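Local atomic coordinates of neuraminidase (Influenza A virus, PDB entry 4GEZ), a protein that resembles the sialidases that cleave terminal sialic acid from glycoconjugates, but has a diverged putative active site that leaves its activity uncertain. Residues G32-P37 with D350-L355; G41-S46 with G66-Q71. All coordinates share one frame; numbering follows the deposited sequence.

Contact 1. Residues G32-P37 with D350-L355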
ATOM      1  N   GLY A  32       1.569  20.867  -2.725  1.00 29.17           N
ATOM      2  CA  GLY A  32       2.687  19.941  -2.738  1.00 36.46           C
ATOM      3  C   GLY A  32       3.989  20.550  -3.212  1.00 30.72           C
ATOM      4  O   GLY A  32       4.179  21.763  -3.143  1.00 31.69           O
ATOM      5  N   PHE A  33       4.878  19.690  -3.699  1.00 24.07           N
ATOM      6  CA  PHE A  33       6.209  20.084  -4.133  1.00 15.54           C
ATOM      7  C   PHE A  33       6.380  19.737  -5.615  1.00 19.54           C
ATOM      8  O   PHE A  33       5.607  18.940  -6.153  1.00 19.98           O
ATOM      9  CB  PHE A  33       7.265  19.383  -3.265  1.00 18.06           C
ATOM     10  CG  PHE A  33       7.205  17.883  -3.316  1.00 15.79           C
ATOM     11  CD1 PHE A  33       6.503  17.173  -2.350  1.00 22.78           C
ATOM     12  CD2 PHE A  33       7.856  17.179  -4.322  1.00 21.65           C
ATOM     13  CE1 PHE A  33       6.447  15.788  -2.382  1.00 15.05           C
ATOM     14  CE2 PHE A  33       7.803  15.793  -4.366  1.00 20.46           C
ATOM     15  CZ  PHE A  33       7.096  15.097  -3.393  1.00 15.35           C
ATOM     16  N   PRO A  34       7.374  20.349  -6.285  1.00 18.91           N
ATOM     17  CA  PRO A  34       7.576  20.082  -7.715  1.00 14.89           C
ATOM     18  C   PRO A  34       7.975  18.639  -7.987  1.00 18.21           C
ATOM     19  O   PRO A  34       8.890  18.127  -7.342  1.00 15.55           O
ATOM     20  CB  PRO A  34       8.736  21.015  -8.085  1.00 14.15           C
ATOM     21  CG  PRO A  34       8.703  22.090  -7.060  1.00 10.50           C
ATOM     22  CD  PRO A  34       8.265  21.422  -5.800  1.00 13.66           C
ATOM     23  N   TRP A  35       7.293  17.996  -8.932  1.00 19.05           N
ATOM     24  CA  TRP A  35       7.585  16.610  -9.278  1.00 11.61           C
ATOM     25  C   TRP A  35       8.627  16.546 -10.388  1.00 20.89           C
ATOM     26  O   TRP A  35       8.871  15.489 -10.982  1.00 17.23           O
ATOM     27  CB  TRP A  35       6.306  15.843  -9.629  1.00  9.57           C
ATOM     28  CG  TRP A  35       5.463  15.605  -8.400  1.00 16.50           C
ATOM     29  CD1 TRP A  35       5.762  16.012  -7.130  1.00 19.00           C
ATOM     30  CD2 TRP A  35       4.204  14.909  -8.309  1.00  7.95           C
ATOM     31  NE1 TRP A  35       4.771  15.628  -6.262  1.00  8.14           N
ATOM     32  CE2 TRP A  35       3.804  14.946  -6.956  1.00  8.43           C
ATOM     33  CE3 TRP A  35       3.377  14.268  -9.237  1.00  8.00           C
ATOM     34  CZ2 TRP A  35       2.611  14.365  -6.505  1.00  8.05           C
ATOM     35  CZ3 TRP A  35       2.185  13.689  -8.785  1.00  8.44           C
ATOM     36  CH2 TRP A  35       1.820  13.742  -7.434  1.00  7.95           C
ATOM     37  N   GLY A  36       9.242  17.698 -10.645  1.00 34.79           N
ATOM     38  CA  GLY A  36      10.487  17.763 -11.388  1.00 37.14           C
ATOM     39  C   GLY A  36      10.284  17.567 -12.868  1.00 40.68           C
ATOM     40  O   GLY A  36       9.165  17.310 -13.318  1.00 48.46           O
ATOM     41  N   PRO A  37      11.370  17.705 -13.639  1.00 29.97           N
ATOM     42  CA  PRO A  37      11.348  17.477 -15.086  1.00 27.32           C
ATOM     43  C   PRO A  37      10.886  16.060 -15.393  1.00 17.57           C
ATOM     44  O   PRO A  37       9.965  15.896 -16.184  1.00 13.22           O
ATOM     45  CB  PRO A  37      12.811  17.661 -15.501  1.00 14.39           C
ATOM     46  CG  PRO A  37      13.435  18.458 -14.414  1.00 16.48           C
ATOM     47  CD  PRO A  37      12.691  18.142 -13.154  1.00 27.21           C
ATOM     48  N   ASP A 350       1.972  22.369 -12.235  1.00 33.38           N
ATOM     49  CA  ASP A 350       3.358  22.121 -11.858  1.00 26.29           C
ATOM     50  C   ASP A 350       4.225  22.444 -13.066  1.00 24.71           C
ATOM     51  O   ASP A 350       4.385  21.615 -13.965  1.00 31.84           O
ATOM     52  CB  ASP A 350       3.544  20.657 -11.456  1.00 33.11           C
ATOM     53  CG  ASP A 350       4.916  20.376 -10.866  1.00 36.53           C
ATOM     54  OD1 ASP A 350       5.849  21.188 -11.064  1.00 37.36           O
ATOM     55  OD2 ASP A 350       5.061  19.321 -10.216  1.00 32.95           O
ATOM     56  N   GLN A 351       4.781  23.650 -13.082  1.00 23.48           N
ATOM     57  CA  GLN A 351       5.537  24.137 -14.237  1.00 29.76           C
ATOM     58  C   GLN A 351       6.881  23.436 -14.463  1.00 25.91           C
ATOM     59  O   GLN A 351       7.485  23.590 -15.527  1.00 28.34           O
ATOM     60  CB  GLN A 351       5.713  25.659 -14.164  1.00 24.55           C
ATOM     61  CG  GLN A 351       6.667  26.147 -13.078  1.00 22.98           C
ATOM     62  CD  GLN A 351       6.066  26.049 -11.687  1.00 31.42           C
ATOM     63  OE1 GLN A 351       4.881  25.751 -11.530  1.00 32.68           O
ATOM     64  NE2 GLN A 351       6.876  26.320 -10.670  1.00 36.38           N
ATOM     65  N   THR A 352       7.343  22.664 -13.478  1.00 22.46           N
ATOM     66  CA  THR A 352       8.570  21.883 -13.647  1.00 27.81           C
ATOM     67  C   THR A 352       8.292  20.665 -14.527  1.00 30.62           C
ATOM     68  O   THR A 352       9.221  20.004 -14.992  1.00 25.09           O
ATOM     69  CB  THR A 352       9.170  21.393 -12.304  1.00 17.49           C
ATOM     70  OG1 THR A 352       8.321  20.405 -11.705  1.00 25.95           O
ATOM     71  CG2 THR A 352       9.392  22.556 -11.344  1.00  4.51           C
ATOM     72  N   VAL A 353       7.009  20.362 -14.722  1.00 33.97           N
ATOM     73  CA  VAL A 353       6.587  19.279 -15.603  1.00 34.45           C
ATOM     74  C   VAL A 353       6.047  19.881 -16.892  1.00 36.47           C
ATOM     75  O   VAL A 353       5.084  20.648 -16.867  1.00 37.72           O
ATOM     76  CB  VAL A 353       5.478  18.420 -14.957  1.00 33.06           C
ATOM     77  CG1 VAL A 353       5.123  17.245 -15.856  1.00 33.49           C
ATOM     78  CG2 VAL A 353       5.915  17.925 -13.589  1.00 27.39           C
ATOM     79  N   GLY A 354       6.664  19.536 -18.018  1.00 32.23           N
ATOM     80  CA  GLY A 354       6.288  20.117 -19.296  1.00 27.46           C
ATOM     81  C   GLY A 354       4.862  19.871 -19.747  1.00 26.29           C
ATOM     82  O   GLY A 354       4.263  18.855 -19.401  1.00 27.22           O
ATOM     83  N   LEU A 355       4.327  20.817 -20.520  1.00 31.79           N
ATOM     84  CA  LEU A 355       3.053  20.655 -21.232  1.00 35.30           C
ATOM     85  C   LEU A 355       1.815  20.531 -20.344  1.00 26.39           C
ATOM     86  O   LEU A 355       0.790  20.006 -20.779  1.00 31.65           O
ATOM     87  CB  LEU A 355       3.124  19.469 -22.205  1.00 40.02           C
ATOM     88  CG  LEU A 355       4.303  19.524 -23.178  1.00 43.47           C
ATOM     89  CD1 LEU A 355       4.337  18.325 -24.117  1.00 47.00           C
ATOM     90  CD2 LEU A 355       4.279  20.820 -23.971  1.00 41.28           C
TER
HETATM   91  O   HOH W   1       3.695  18.716  -8.003  1.00 26.92           O
HETATM   92  O   HOH W   2       8.970  18.372 -17.866  1.00 33.26           O
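D350 turns its carboxylate oxygen OD2 to the backbone of P34 and W35 and accepts the W35 amide: N to OD2 is 2.9 Å and the N-H points almost straight at the acceptor, at 174°. This bond uses the lone pair of OD2 syn to OD1. The group stands obliquely to the W35 indole, the two planes 66° apart. Beside it, T352 OG1 takes a weak, bent bond from G36 N at 3.0 Å, while T352 CG2 rests on P34 CB at 3.7 Å. V353 CG2 lies against G36 O, 3.3 Å away, and P37 CA directs a CH...O contact at T352 O. Residues 350-353 form a type I turn opened by an Asx turn, in the connection between strands 343-349 and 359-367; these two strands share a propeller blade with the N-terminal strand 25-30, from which the loop 32-37 departs. Within the turn, D350 OD1 accepts both T352 N at 3.2 Å and T352 OG1 at 2.7 Å, from the same face of the carboxylate plane, which fixes the tilt of the group. With CG trans to its own N (chi1 -172°), the D350 side chain reaches toward the loop. One water donates to both F33 O and D350 OD2; another links P37 O to G354 N. Farther out, W35 NE1 sits 3.6 Å above one face of the F33 ring, toward its rim, and that ring also meets Y85 of a neighbouring subunit.

Contact 2. Residues G41-S46 with G66-Q71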
ATOM      1  N   GLY A  41       7.210   6.258 -13.557  1.00 26.85           N
ATOM      2  CA  GLY A  41       6.294   5.692 -14.534  1.00 24.87           C
ATOM      3  C   GLY A  41       4.888   5.318 -14.094  1.00 28.17           C
ATOM      4  O   GLY A  41       4.004   5.141 -14.938  1.00 40.37           O
ATOM      5  N   ASP A  42       4.672   5.186 -12.788  1.00 21.73           N
ATOM      6  CA  ASP A  42       3.419   4.618 -12.286  1.00 22.86           C
ATOM      7  C   ASP A  42       2.379   5.660 -11.874  1.00 19.73           C
ATOM      8  O   ASP A  42       1.347   5.308 -11.297  1.00 20.10           O
ATOM      9  CB  ASP A  42       3.692   3.706 -11.088  1.00 18.72           C
ATOM     10  CG  ASP A  42       4.428   4.425  -9.969  1.00 39.46           C
ATOM     11  OD1 ASP A  42       5.405   5.147 -10.262  1.00 50.23           O
ATOM     12  OD2 ASP A  42       4.016   4.289  -8.795  1.00 47.86           O
ATOM     13  N   LEU A  43       2.632   6.929 -12.180  1.00 10.45           N
ATOM     14  CA  LEU A  43       1.667   7.976 -11.861  1.00 20.46           C
ATOM     15  C   LEU A  43       0.535   8.002 -12.886  1.00 16.84           C
ATOM     16  O   LEU A  43       0.740   7.739 -14.075  1.00 26.22           O
ATOM     17  CB  LEU A  43       2.339   9.359 -11.742  1.00 19.97           C
ATOM     18  CG  LEU A  43       3.299   9.541 -10.560  1.00 28.59           C
ATOM     19  CD1 LEU A  43       4.091  10.844 -10.629  1.00 37.86           C
ATOM     20  CD2 LEU A  43       2.524   9.469  -9.261  1.00 20.94           C
ATOM     21  N   ILE A  44      -0.668   8.286 -12.403  1.00 12.01           N
ATOM     22  CA  ILE A  44      -1.844   8.355 -13.260  1.00 18.54           C
ATOM     23  C   ILE A  44      -2.078   9.777 -13.753  1.00 17.14           C
ATOM     24  O   ILE A  44      -2.151  10.719 -12.960  1.00 23.76           O
ATOM     25  CB  ILE A  44      -3.104   7.845 -12.516  1.00 20.09           C
ATOM     26  CG1 ILE A  44      -2.924   6.376 -12.125  1.00 23.57           C
ATOM     27  CG2 ILE A  44      -4.334   7.975 -13.390  1.00 11.21           C
ATOM     28  CD1 ILE A  44      -4.040   5.815 -11.262  1.00 21.41           C
ATOM     29  N   LEU A  45      -2.191   9.929 -15.068  1.00 19.02           N
ATOM     30  CA  LEU A  45      -2.468  11.234 -15.659  1.00 14.59           C
ATOM     31  C   LEU A  45      -3.973  11.464 -15.552  1.00 18.39           C
ATOM     32  O   LEU A  45      -4.758  10.549 -15.790  1.00 23.98           O
ATOM     33  CB  LEU A  45      -1.985  11.289 -17.115  1.00 12.23           C
ATOM     34  CG  LEU A  45      -0.513  10.898 -17.296  1.00 20.34           C
ATOM     35  CD1 LEU A  45      -0.070  10.881 -18.751  1.00 17.19           C
ATOM     36  CD2 LEU A  45       0.364  11.823 -16.491  1.00 18.76           C
ATOM     37  N   SER A  46      -4.372  12.675 -15.178  1.00 21.60           N
ATOM     38  CA  SER A  46      -5.765  12.938 -14.848  1.00 15.29           C
ATOM     39  C   SER A  46      -6.274  14.259 -15.409  1.00 21.38           C
ATOM     40  O   SER A  46      -5.493  15.107 -15.846  1.00 33.56           O
ATOM     41  CB  SER A  46      -5.949  12.929 -13.330  1.00 14.54           C
ATOM     42  OG  SER A  46      -5.259  14.006 -12.729  1.00 21.67           O
ATOM     43  N   GLY A  66      -4.117   8.214 -18.739  1.00  6.97           N
ATOM     44  CA  GLY A  66      -2.801   7.682 -19.054  1.00  7.08           C
ATOM     45  C   GLY A  66      -1.844   7.487 -17.892  1.00 13.39           C
ATOM     46  O   GLY A  66      -2.158   7.810 -16.741  1.00 11.06           O
ATOM     47  N   LEU A  67      -0.664   6.959 -18.208  1.00 13.18           N
ATOM     48  CA  LEU A  67       0.386   6.740 -17.219  1.00 16.65           C
ATOM     49  C   LEU A  67       1.579   7.648 -17.511  1.00 23.24           C
ATOM     50  O   LEU A  67       1.856   7.973 -18.667  1.00 26.37           O
ATOM     51  CB  LEU A  67       0.823   5.273 -17.218  1.00 22.83           C
ATOM     52  CG  LEU A  67      -0.228   4.248 -16.784  1.00 26.00           C
ATOM     53  CD1 LEU A  67       0.323   2.835 -16.842  1.00 29.06           C
ATOM     54  CD2 LEU A  67      -0.731   4.550 -15.389  1.00 21.79           C
ATOM     55  N   SER A  68       2.283   8.050 -16.459  1.00 27.96           N
ATOM     56  CA  SER A  68       3.394   8.987 -16.583  1.00 22.70           C
ATOM     57  C   SER A  68       4.606   8.416 -17.320  1.00 22.92           C
ATOM     58  O   SER A  68       5.433   9.167 -17.834  1.00 27.37           O
ATOM     59  CB  SER A  68       3.797   9.511 -15.203  1.00 23.04           C
ATOM     60  OG  SER A  68       4.040   8.448 -14.305  1.00 28.64           O
ATOM     61  N   ALA A  69       4.708   7.093 -17.371  1.00 26.32           N
ATOM     62  CA  ALA A  69       5.759   6.431 -18.135  1.00 20.48           C
ATOM     63  C   ALA A  69       5.719   6.839 -19.605  1.00 22.11           C
ATOM     64  O   ALA A  69       6.718   6.729 -20.316  1.00 20.71           O
ATOM     65  CB  ALA A  69       5.622   4.924 -18.010  1.00 13.58           C
ATOM     66  N   ASN A  70       4.553   7.300 -20.048  1.00 25.76           N
ATOM     67  CA  ASN A  70       4.350   7.720 -21.428  1.00 27.14           C
ATOM     68  C   ASN A  70       4.204   9.243 -21.527  1.00 28.07           C
ATOM     69  O   ASN A  70       3.575   9.757 -22.450  1.00 30.45           O
ATOM     70  CB  ASN A  70       3.136   6.998 -22.027  1.00 20.33           C
ATOM     71  CG  ASN A  70       3.276   5.479 -21.978  1.00 25.86           C
ATOM     72  OD1 ASN A  70       4.085   4.893 -22.698  1.00 31.74           O
ATOM     73  ND2 ASN A  70       2.486   4.837 -21.125  1.00 20.05           N
ATOM     74  N   GLN A  71       4.789   9.943 -20.553  1.00 32.46           N
ATOM     75  CA  GLN A  71       4.877  11.411 -20.500  1.00 37.88           C
ATOM     76  C   GLN A  71       5.220  12.091 -21.834  1.00 37.29           C
ATOM     77  O   GLN A  71       4.616  13.106 -22.197  1.00 45.55           O
ATOM     78  CB  GLN A  71       5.950  11.792 -19.466  1.00 34.90           C
ATOM     79  CG  GLN A  71       6.087  13.286 -19.169  1.00 31.38           C
ATOM     80  CD  GLN A  71       7.225  13.589 -18.200  1.00 29.99           C
ATOM     81  OE1 GLN A  71       7.940  12.687 -17.766  1.00 28.33           O
ATOM     82  NE2 GLN A  71       7.407  14.864 -17.876  1.00 23.35           N
TER
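The G66 peptide receives L45 N above the plane of its carbonyl, 38° out of it, at 2.7 Å from N to G66 O, while L45 CB and CG also lie beside this oxygen. S68 N bonds to L43 O at 2.9 Å, and A69 N to G41 O at 3.2 Å. Between these, S68 OG accepts L43 N at 3.0 Å and lies 3.2 Å from L43 CB; its chi1 of 53° sets the hydroxyl between the backbone N and the carbonyl carbon, and its own proton goes to P40 O. I44 and L67 form an antiparallel non-hydrogen-bonded pair at the open end of the hairpin of strands 44-53 and 58-67, the first two strands of a four-stranded propeller blade. I44 CG1 touches L67 CD2 at 4.3 Å, and F33 of a neighbouring subunit packs on both residues. L45 turns to the other face of the sheet, its CD1 3.5 Å from L67 O. After L67 the chain bends into a short 3-10 turn, in which L67 O accepts N70 N.

In the fold
From the N terminus, strand 25-30 leads into 32-37, the first half of contact 1, then through 41-46 into strand 44-53. Contact 2 closes the open end of the hairpin when strand 58-67 returns to 66-71. The other blades follow, then strands 322-329 and 343-349 of the blade begun by 25-30, before 350-355 closes the long loop of contact 1, with contact 2 nested inside. Contact 1 ties the passage between two blades to a connection in the first; contact 2 joins the ends of the next blade's first two strands and their flanking loops. They touch through a probable hydrogen bond, P37 O to Q71 NE2, and W35 packing on L43; both lie at subunit interfaces.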